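Local coordinates for HIT domain-containing protein (Sulfolobus tokodaii, PDB 2EO4), which probably binds nucleotides as a zinc-containing member of the histidine triad family and may act as a hydrolase, with adenylylsulfatase activity tentatively assigned, at residues Y29-G34 / H98-W103. Numbering follows the deposited sequence.
With PO4 (phosphate ion), chain C.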
loop_
_atom_site.group_PDB
_atom_site.type_symbol
_atom_site.label_atom_id
_atom_site.label_comp_id
_atom_site.label_asym_id
_atom_site.label_seq_id
_atom_site.Cartn_x
_atom_site.Cartn_y
_atom_site.Cartn_z
ATOM N N TYR A 29 -2.975 18.612 -3.855
ATOM C CA TYR A 29 -4.418 18.698 -3.605
ATOM C C TYR A 29 -4.741 17.626 -2.562
ATOM O O TYR A 29 -5.469 16.671 -2.837
ATOM C CB TYR A 29 -5.184 18.413 -4.901
ATOM C CG TYR A 29 -4.759 19.270 -6.080
ATOM C CD1 TYR A 29 -5.300 20.538 -6.281
ATOM C CD2 TYR A 29 -3.818 18.803 -6.997
ATOM C CE1 TYR A 29 -4.915 21.321 -7.372
ATOM C CE2 TYR A 29 -3.427 19.575 -8.089
ATOM C CZ TYR A 29 -3.981 20.830 -8.271
ATOM O OH TYR A 29 -3.610 21.583 -9.365
ATOM N N PRO A 30 -4.217 17.790 -1.338
ATOM C CA PRO A 30 -4.403 16.851 -0.224
ATOM C C PRO A 30 -5.814 16.456 0.181
ATOM O O PRO A 30 -6.703 17.296 0.302
ATOM C CB PRO A 30 -3.654 17.530 0.920
ATOM C CG PRO A 30 -3.877 18.969 0.643
ATOM C CD PRO A 30 -3.631 19.052 -0.850
ATOM N N VAL A 31 -5.996 15.157 0.399
ATOM C CA VAL A 31 -7.273 14.609 0.839
ATOM C C VAL A 31 -7.439 14.979 2.309
ATOM O O VAL A 31 -8.546 15.241 2.781
ATOM C CB VAL A 31 -7.290 13.072 0.697
ATOM C CG1 VAL A 31 -8.451 12.478 1.484
ATOM C CG2 VAL A 31 -7.400 12.696 -0.770
ATOM N N SER A 32 -6.323 14.987 3.029
ATOM C CA SER A 32 -6.323 15.338 4.442
ATOM C C SER A 32 -5.014 16.050 4.756
ATOM O O SER A 32 -4.058 15.995 3.977
ATOM C CB SER A 32 -6.464 14.086 5.316
ATOM O OG SER A 32 -5.286 13.300 5.283
ATOM N N LEU A 33 -4.974 16.721 5.899
ATOM C CA LEU A 33 -3.790 17.458 6.308
ATOM C C LEU A 33 -2.556 16.563 6.421
ATOM O O LEU A 33 -2.553 15.586 7.169
ATOM C CB LEU A 33 -4.059 18.148 7.649
ATOM C CG LEU A 33 -2.936 19.031 8.189
ATOM C CD1 LEU A 33 -3.413 20.478 8.280
ATOM C CD2 LEU A 33 -2.511 18.519 9.552
ATOM N N GLY A 34 -1.510 16.899 5.669
ATOM C CA GLY A 34 -0.289 16.112 5.713
ATOM C C GLY A 34 -0.192 15.027 4.651
ATOM O O GLY A 34 0.790 14.288 4.614
ATOM N N HIS A 98 0.498 6.686 -1.467
ATOM C CA HIS A 98 -0.174 7.751 -0.734
ATOM C C HIS A 98 -0.115 7.466 0.762
ATOM O O HIS A 98 -0.305 6.330 1.182
ATOM C CB HIS A 98 -1.661 7.811 -1.105
ATOM C CG HIS A 98 -1.932 8.190 -2.526
ATOM N ND1 HIS A 98 -2.215 9.483 -2.907
ATOM C CD2 HIS A 98 -2.013 7.440 -3.651
ATOM C CE1 HIS A 98 -2.462 9.514 -4.205
ATOM N NE2 HIS A 98 -2.346 8.287 -4.681
ATOM N N ILE A 99 0.152 8.504 1.554
ATOM C CA ILE A 99 0.128 8.394 3.008
ATOM C C ILE A 99 -0.893 9.469 3.366
ATOM O O ILE A 99 -0.615 10.666 3.254
ATOM C CB ILE A 99 1.475 8.742 3.677
ATOM C CG1 ILE A 99 2.564 7.774 3.215
ATOM C CG2 ILE A 99 1.332 8.621 5.206
ATOM C CD1 ILE A 99 3.962 8.116 3.765
ATOM N N ILE A 100 -2.078 9.030 3.773
ATOM C CA ILE A 100 -3.177 9.929 4.109
ATOM C C ILE A 100 -3.513 9.838 5.597
ATOM O O ILE A 100 -4.064 8.841 6.061
ATOM C CB ILE A 100 -4.428 9.564 3.275
ATOM C CG1 ILE A 100 -4.081 9.629 1.783
ATOM C CG2 ILE A 100 -5.579 10.516 3.599
ATOM C CD1 ILE A 100 -5.195 9.135 0.862
ATOM N N PRO A 101 -3.177 10.883 6.367
ATOM C CA PRO A 101 -3.445 10.904 7.810
ATOM C C PRO A 101 -4.921 10.946 8.187
ATOM O O PRO A 101 -5.743 11.529 7.480
ATOM C CB PRO A 101 -2.714 12.164 8.283
ATOM C CG PRO A 101 -1.608 12.330 7.271
ATOM C CD PRO A 101 -2.339 12.031 5.979
ATOM N N THR A 102 -5.245 10.324 9.314
ATOM C CA THR A 102 -6.612 10.315 9.812
ATOM C C THR A 102 -6.591 10.611 11.308
ATOM O O THR A 102 -5.562 10.451 11.967
ATOM C CB THR A 102 -7.306 8.948 9.578
ATOM O OG1 THR A 102 -6.621 7.919 10.302
ATOM C CG2 THR A 102 -7.311 8.601 8.095
ATOM N N TRP A 103 -7.731 11.049 11.831
ATOM C CA TRP A 103 -7.865 11.366 13.250
ATOM C C TRP A 103 -9.219 10.871 13.727
ATOM O O TRP A 103 -10.179 10.830 12.958
ATOM C CB TRP A 103 -7.794 12.881 13.473
ATOM C CG TRP A 103 -6.482 13.494 13.109
ATOM C CD1 TRP A 103 -5.420 13.719 13.940
ATOM C CD2 TRP A 103 -6.078 13.936 11.810
ATOM N NE1 TRP A 103 -4.380 14.276 13.235
ATOM C CE2 TRP A 103 -4.757 14.420 11.926
ATOM C CE3 TRP A 103 -6.705 13.971 10.557
ATOM C CZ2 TRP A 103 -4.049 14.933 10.835
ATOM C CZ3 TRP A 103 -5.999 14.482 9.471
ATOM C CH2 TRP A 103 -4.685 14.954 9.620
HETATM P P PO4 C . -3.123 8.403 -8.103
HETATM O O1 PO4 C . -2.453 9.501 -7.368
HETATM O O2 PO4 C . -3.008 7.139 -7.335
HETATM O O3 PO4 C . -4.565 8.745 -8.285
HETATM O O4 PO4 C . -2.481 8.233 -9.436
#
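S32 reaches from the loop onto the strand, where its OG donates a hydrogen bond of 2.9 Å to O of P101. Followed outward, its CB lies 3.4 Å from P101 O, with I100 CG2 and the W103 edge atom CZ3 a little farther off. OG sits between the backbone N and the carbonyl carbon (chi1 71°), and from there meets the P101 carbonyl in its plane, on a lone pair, with a C=O...OG angle of 129°. S32 OG also rests 3.3 Å from I100 CG2 and touches P101 CD, so one polar tip is set among aliphatic carbons. An alanine here would probably leave the P101 carbonyl without this donor and open a small gap beside I100 CG2 and the proline ring.

On one side of this bond, V31 CG1 packs on I100 CG2. On the other, L33 and W103 meet at about a right angle, with L33 CB 3.8 Å from W103 CH2, while L33 O lies in the plane of the indole, at its edge, 3.3 Å from W103 CH2. That buried oxygen has no hydrogen-bond partner; P101 CG also presses on it at 3.4 Å. W103 NE1 is bonded to V73 O, which anchors the indole. At G34 a side chain would be jammed against L33 O and pressed on P101 CG.

At the start of the strand segment, H98 NE2 donates to phosphate O2 (N-H...O angle 166°), while its ND1 is paired with H35 NE2. The loop thus packs across the strand carrying the histidine triad motif, in the antiparallel sheet of the HIT fold, beside its predicted nucleotide-binding active site.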